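Local coordinates for chloroplast pentatricopeptide repeat protein 10 (Zea mays, PDB 4M59), which binds specific single-stranded RNA elements near chloroplast atpH and psaJ, stabilising the mRNAs by blocking exonucleases, and forms homodimers, at the interface of chains A and B. Residues are numbered along the deposited sequence; one frame, centred on the assembly and turned at random. Chains: chain A/B, Chloroplast pentatricopeptide repeat protein 10.

All three contacts belong to one two-fold symmetric interface between intertwined superhelical chains, and each has a twin with the chains exchanged. Contact 1 and contact 2 lie about 22 Å apart between their C-alpha centres, joined by chain A: A:Ile422 opens helix 422-435, and A:Asp437 follows that helix. Contact 3 stands about 49 Å from contact 1 and 45 Å from contact 2, where a late loop of chain A meets the middle of chain B. The partner thus touches chain A with its N-terminal region, its middle and a later loop, consistent with a homodimer whose chains touch at points spread along their length.

Contact 1: the interface of chains A and B. Residues chain A 437, 439, 443; chain B 19-21.
A:Ser439 meets B:Leu20 through a cross-chain hydrogen bond: the backbone N of B:Leu20 donates to the side-chain hydroxyl OG of A:Ser439 at 3.2 Å. The bond is long but nearly straight, with 170° at the hydrogen. OG stands anti to its own backbone N (chi1 -166°), which turns the hydroxyl from the helix toward the chain B loop. B:Leu20 is flanked by B:Pro19 and B:Pro21, neither of which has a backbone N-H, so the N-H used is the one this three-residue stretch can offer. The same serine also packs through carbon: its CB lies 4.0 Å from CB of B:Leu20 and about as far from the CD2 branch. On the proline side, CD of B:Pro21 comes within 3.9 Å of the serine OG. CD2 of B:Leu20 reaches on past the serine to a loose approach, 4.1 Å, from the carboxylate OD1 of A:Asp437, the two side chains crossing obliquely. This is a van der Waals touch and carries no polar bond. Outside this shell, the chain A part is set by helix 438-449: A:Asp437 immediately precedes it, A:Ser439 sits in its first turn, and A:Ser443 follows one turn later toward the same loop. The patch hides about 120 Å² of the homodimer interface, where an N-terminal loop of one chain meets a helix start within the other's PPR repeats. At its far end, CB of A:Ser443 stops 4.3 Å from the ring carbon CG of B:Pro21.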
loop_
_atom_site.group_PDB
_atom_site.type_symbol
_atom_site.label_atom_id
_atom_site.label_comp_id
_atom_site.label_asym_id
_atom_site.label_seq_id
_atom_site.Cartn_x
_atom_site.Cartn_y
_atom_site.Cartn_z
ATOM N N ASP A 437 -27.080 10.163 -2.164
ATOM C CA ASP A 437 -28.446 9.731 -1.962
ATOM C C ASP A 437 -28.636 9.175 -0.570
ATOM O O ASP A 437 -28.793 7.980 -0.387
ATOM C CB ASP A 437 -28.790 8.669 -2.988
ATOM C CG ASP A 437 -30.259 8.493 -3.153
ATOM O OD1 ASP A 437 -30.954 8.304 -2.146
ATOM O OD2 ASP A 437 -30.723 8.549 -4.304
ATOM N N SER A 439 -31.069 9.669 1.544
ATOM C CA SER A 439 -32.417 9.318 1.900
ATOM C C SER A 439 -32.567 7.824 1.776
ATOM O O SER A 439 -33.159 7.170 2.614
ATOM C CB SER A 439 -33.397 10.042 0.995
ATOM O OG SER A 439 -34.709 9.989 1.508
ATOM N N SER A 443 -32.993 4.701 4.767
ATOM C CA SER A 443 -33.940 3.608 4.573
ATOM C C SER A 443 -33.312 2.223 4.571
ATOM O O SER A 443 -33.973 1.227 4.826
ATOM C CB SER A 443 -34.701 3.808 3.273
ATOM O OG SER A 443 -35.230 2.586 2.810
ATOM N N PRO B 19 -39.466 12.034 1.633
ATOM C CA PRO B 19 -38.445 10.996 1.513
ATOM C C PRO B 19 -38.496 10.407 0.118
ATOM O O PRO B 19 -39.531 10.460 -0.547
ATOM C CB PRO B 19 -38.886 9.956 2.544
ATOM C CG PRO B 19 -39.616 10.746 3.574
ATOM C CD PRO B 19 -40.311 11.850 2.827
ATOM N N LEU B 20 -37.378 9.849 -0.319
ATOM C CA LEU B 20 -37.265 9.313 -1.666
ATOM C C LEU B 20 -37.902 7.949 -1.936
ATOM O O LEU B 20 -38.423 7.724 -3.022
ATOM C CB LEU B 20 -35.797 9.274 -2.070
ATOM C CG LEU B 20 -35.349 10.174 -3.211
ATOM C CD1 LEU B 20 -36.433 11.148 -3.553
ATOM C CD2 LEU B 20 -34.078 10.895 -2.848
ATOM N N PRO B 21 -37.869 7.054 -0.954
ATOM C CA PRO B 21 -38.405 5.698 -1.137
ATOM C C PRO B 21 -39.930 5.644 -1.246
ATOM O O PRO B 21 -40.467 4.711 -1.847
ATOM C CB PRO B 21 -37.938 4.966 0.127
ATOM C CG PRO B 21 -37.722 6.044 1.135
ATOM C CD PRO B 21 -37.219 7.220 0.354
#

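Contact 2: the interface of chains A and B. Residues chain A 422, 456, 458; chain B 522-524.
B:Gly523 bends the chain B loop with a positive phi (73°), and the carbonyls of B:Arg522 and B:Gly523 both approach the amide of A:Asn456. As modelled, the polar match is poor. The amide oxygen OD1 of A:Asn456 clashes with these carbonyl oxygens, 2.8 Å from O of B:Arg522 and 3.2 Å from O of B:Gly523. Its ND2 lies 2.5 Å from O of B:Arg522, but the N-H points away and makes no hydrogen bond. That carbonyl is too close to both ends of the amide, whose placement is therefore doubtful in either orientation. B:Tyr524 slides antiparallel past A:Asn456, its CE1 3.9 Å from the asparagine CG. An alanine in place of A:Asn456 would probably lose the amide packed beside this ring and open a gap along it. A:Gln458 folds back at chi2 (-77°) and carries its amide NE2 to 3.4 Å from the same CE1; amide and ring planes are nearly coplanar, 25° apart. Within chain B, O of B:Arg522 sits over one face of the ring, toward the rim. On the opposite flank of the loop, CB of A:Ile422 rests 3.8 Å from CA of B:Gly523, while its CD1 tip lies 3.7 Å from the glycine N. A:Ile422 begins helix 422-435 and A:Gln458 begins helix 458-468, with A:Asn456 just ahead of the latter; the chain B loop, between helices 509-519 and 528-539, inserts among these helix starts.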
loop_
_atom_site.group_PDB
_atom_site.type_symbol
_atom_site.label_atom_id
_atom_site.label_comp_id
_atom_site.label_asym_id
_atom_site.label_seq_id
_atom_site.Cartn_x
_atom_site.Cartn_y
_atom_site.Cartn_z
ATOM N N ILE A 422 -24.136 -7.816 6.517
ATOM C CA ILE A 422 -23.785 -6.420 6.660
ATOM C C ILE A 422 -22.953 -5.957 5.486
ATOM O O ILE A 422 -23.102 -4.834 5.022
ATOM C CB ILE A 422 -23.045 -6.196 7.973
ATOM C CG1 ILE A 422 -24.000 -6.468 9.135
ATOM C CG2 ILE A 422 -22.465 -4.798 8.025
ATOM C CD1 ILE A 422 -23.354 -6.537 10.472
ATOM N N ASN A 456 -21.585 -1.299 11.026
ATOM C CA ASN A 456 -20.171 -1.233 11.340
ATOM C C ASN A 456 -19.717 0.214 11.365
ATOM O O ASN A 456 -20.532 1.135 11.399
ATOM C CB ASN A 456 -19.353 -2.011 10.309
ATOM C CG ASN A 456 -19.879 -3.415 10.075
ATOM O OD1 ASN A 456 -19.463 -4.094 9.138
ATOM N ND2 ASN A 456 -20.795 -3.857 10.932
ATOM N N GLN A 458 -17.441 1.416 8.952
ATOM C CA GLN A 458 -17.434 1.788 7.556
ATOM C C GLN A 458 -18.849 2.119 7.154
ATOM O O GLN A 458 -19.082 3.013 6.353
ATOM C CB GLN A 458 -16.884 0.649 6.706
ATOM C CG GLN A 458 -17.466 -0.720 7.023
ATOM C CD GLN A 458 -16.901 -1.343 8.298
ATOM O OE1 GLN A 458 -16.507 -0.643 9.224
ATOM N NE2 GLN A 458 -16.888 -2.667 8.351
ATOM N N ARG B 522 -20.184 -9.087 13.028
ATOM C CA ARG B 522 -20.030 -7.641 12.928
ATOM C C ARG B 522 -19.819 -7.192 11.486
ATOM O O ARG B 522 -19.517 -6.029 11.226
ATOM C CB ARG B 522 -18.873 -7.163 13.808
ATOM C CG ARG B 522 -19.064 -7.452 15.288
ATOM C CD ARG B 522 -18.399 -6.394 16.151
ATOM N NE ARG B 522 -19.369 -5.625 16.924
ATOM C CZ ARG B 522 -19.049 -4.639 17.754
ATOM N NH1 ARG B 522 -19.999 -3.991 18.415
ATOM N NH2 ARG B 522 -17.780 -4.298 17.925
ATOM N N GLY B 523 -19.983 -8.121 10.552
ATOM C CA GLY B 523 -19.857 -7.820 9.146
ATOM C C GLY B 523 -18.455 -7.588 8.659
ATOM O O GLY B 523 -18.208 -6.696 7.864
ATOM N N TYR B 524 -17.529 -8.401 9.128
ATOM C CA TYR B 524 -16.180 -8.301 8.642
ATOM C C TYR B 524 -15.854 -9.522 7.819
ATOM O O TYR B 524 -16.285 -10.623 8.134
ATOM C CB TYR B 524 -15.216 -8.170 9.797
ATOM C CG TYR B 524 -15.522 -6.997 10.671
ATOM C CD1 TYR B 524 -16.074 -5.855 10.147
ATOM C CD2 TYR B 524 -15.269 -7.037 12.025
ATOM C CE1 TYR B 524 -16.361 -4.782 10.948
ATOM C CE2 TYR B 524 -15.554 -5.968 12.828
ATOM C CZ TYR B 524 -16.100 -4.843 12.288
ATOM O OH TYR B 524 -16.382 -3.767 13.091
#

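Contact 3: the interface of chains A and B. Residues chain A 589-590, 592-596; chain B 283, 286, 316, 318.
B:Phe283 presses its ring onto the backbone of A:Met595 and A:Lys596, hiding 80 Å² of its surface. From CB, the side chain leaves with CG anti to the carbonyl carbon (chi1 -58°), directing the ring at the chain A loop. CD1 lies 3.8 Å from the carbonyl O of A:Gln593. CE1 packs 3.6 Å from CA of A:Met595, whose backbone N stands at the ring edge, in its plane. At the tip, CZ comes within 3.5 Å of the A:Met595 carbonyl O. CB of A:Lys596 lies over one face, toward the rim, in a CH-pi contact 3.8 Å from the ring centroid, with CE2 near the same CB. The rest of that lysine side chain is not modelled. Beyond the CE1 edge of the ring, OG of A:Ser592 braces the loop by donating 3.1 Å to O of A:Leu589, from above the carbonyl plane. Further along, ND2 of B:Asn316 donates to O of A:Ser592 at 3.1 Å, again well above the carbonyl plane (63° out of it). A bond from its backbone N to OE1 of A:Gln593 is doubtful, because OE1 clashes with OD1 of B:Asn316. A:Thr594 lies against B:Asn318, crossing at about a right angle. The chain A loop between helices 580-590 and 599-612 thus rests on the start of chain B helix 283-293 and on helix 317-328, which B:Asn316 immediately precedes.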
loop_
_atom_site.group_PDB
_atom_site.type_symbol
_atom_site.label_atom_id
_atom_site.label_comp_id
_atom_site.label_asym_id
_atom_site.label_seq_id
_atom_site.Cartn_x
_atom_site.Cartn_y
_atom_site.Cartn_z
ATOM N N LEU A 589 7.261 29.750 -5.305
ATOM C CA LEU A 589 6.962 28.446 -5.844
ATOM C C LEU A 589 7.497 28.339 -7.231
ATOM O O LEU A 589 7.562 27.258 -7.787
ATOM C CB LEU A 589 5.469 28.207 -5.868
ATOM C CG LEU A 589 4.826 27.998 -4.513
ATOM C CD1 LEU A 589 3.353 27.951 -4.712
ATOM C CD2 LEU A 589 5.312 26.724 -3.908
ATOM N N LYS A 590 7.925 29.454 -7.765
ATOM C CA LYS A 590 8.409 29.466 -9.115
ATOM C C LYS A 590 9.821 28.930 -9.124
ATOM O O LYS A 590 10.295 28.382 -10.099
ATOM C CB LYS A 590 8.345 30.885 -9.657
ATOM C CG LYS A 590 7.652 30.987 -10.966
ATOM C CD LYS A 590 7.757 32.353 -11.482
ATOM C CE LYS A 590 7.271 33.313 -10.471
ATOM N NZ LYS A 590 7.281 34.694 -10.967
ATOM N N SER A 592 10.804 26.988 -6.432
ATOM C CA SER A 592 10.741 25.881 -5.491
ATOM C C SER A 592 11.607 24.725 -5.971
ATOM O O SER A 592 12.003 23.866 -5.183
ATOM C CB SER A 592 9.296 25.415 -5.310
ATOM O OG SER A 592 8.830 24.738 -6.467
ATOM N N GLN A 593 11.895 24.705 -7.267
ATOM C CA GLN A 593 12.714 23.652 -7.855
ATOM C C GLN A 593 12.035 22.291 -7.736
ATOM O O GLN A 593 12.391 21.346 -8.441
ATOM C CB GLN A 593 14.091 23.611 -7.192
ATOM C CG GLN A 593 15.193 24.265 -8.010
ATOM C CD GLN A 593 16.523 24.290 -7.283
ATOM O OE1 GLN A 593 16.675 23.683 -6.223
ATOM N NE2 GLN A 593 17.495 24.994 -7.850
ATOM N N THR A 594 11.057 22.196 -6.841
ATOM C CA THR A 594 10.331 20.951 -6.631
ATOM C C THR A 594 8.831 21.120 -6.871
ATOM O O THR A 594 8.127 20.150 -7.140
ATOM C CB THR A 594 10.567 20.403 -5.210
ATOM O OG1 THR A 594 9.558 19.436 -4.884
ATOM C CG2 THR A 594 10.527 21.530 -4.193
ATOM N N MET A 595 8.355 22.356 -6.768
ATOM C CA MET A 595 6.935 22.639 -6.949
ATOM C C MET A 595 6.709 23.780 -7.933
ATOM O O MET A 595 7.166 24.902 -7.713
ATOM C CB MET A 595 6.283 22.976 -5.609
ATOM C CG MET A 595 5.002 22.205 -5.337
ATOM S SD MET A 595 4.996 21.451 -3.699
ATOM C CE MET A 595 5.997 22.622 -2.787
ATOM N N LYS A 596 5.988 23.489 -9.011
ATOM C CA LYS A 596 5.698 24.484 -10.037
ATOM C C LYS A 596 4.289 25.055 -9.898
ATOM O O LYS A 596 3.304 24.321 -9.946
ATOM C CB LYS A 596 5.898 23.887 -11.421
ATOM N N PHE B 283 12.548 21.066 -12.382
ATOM C CA PHE B 283 11.412 20.171 -12.252
ATOM C C PHE B 283 11.588 19.072 -13.223
ATOM O O PHE B 283 11.340 17.913 -12.958
ATOM C CB PHE B 283 10.116 20.870 -12.621
ATOM C CG PHE B 283 9.838 22.074 -11.817
ATOM C CD1 PHE B 283 9.335 21.968 -10.559
ATOM C CD2 PHE B 283 10.080 23.325 -12.319
ATOM C CE1 PHE B 283 9.096 23.093 -9.822
ATOM C CE2 PHE B 283 9.837 24.439 -11.591
ATOM C CZ PHE B 283 9.348 24.327 -10.347
ATOM N N ASN B 286 14.055 16.994 -11.764
ATOM C CA ASN B 286 13.533 16.315 -10.600
ATOM C C ASN B 286 12.545 15.235 -10.980
ATOM O O ASN B 286 12.457 14.201 -10.336
ATOM C CB ASN B 286 12.895 17.307 -9.634
ATOM C CG ASN B 286 13.913 18.061 -8.825
ATOM O OD1 ASN B 286 15.049 17.639 -8.697
ATOM N ND2 ASN B 286 13.505 19.178 -8.265
ATOM N N ASN B 316 18.530 23.256 -4.203
ATOM C CA ASN B 316 18.080 23.850 -2.977
ATOM C C ASN B 316 17.663 22.753 -2.034
ATOM O O ASN B 316 17.719 21.586 -2.379
ATOM C CB ASN B 316 16.906 24.776 -3.244
ATOM C CG ASN B 316 15.729 24.052 -3.799
ATOM O OD1 ASN B 316 15.875 23.017 -4.423
ATOM N ND2 ASN B 316 14.550 24.578 -3.571
ATOM N N ASN B 318 15.022 21.678 -1.135
ATOM C CA ASN B 318 13.831 20.953 -1.458
ATOM C C ASN B 318 14.141 19.861 -2.434
ATOM O O ASN B 318 13.435 18.874 -2.521
ATOM C CB ASN B 318 12.812 21.919 -2.028
ATOM C CG ASN B 318 12.587 23.109 -1.140
ATOM O OD1 ASN B 318 12.782 24.237 -1.552
ATOM N ND2 ASN B 318 12.172 22.861 0.080
#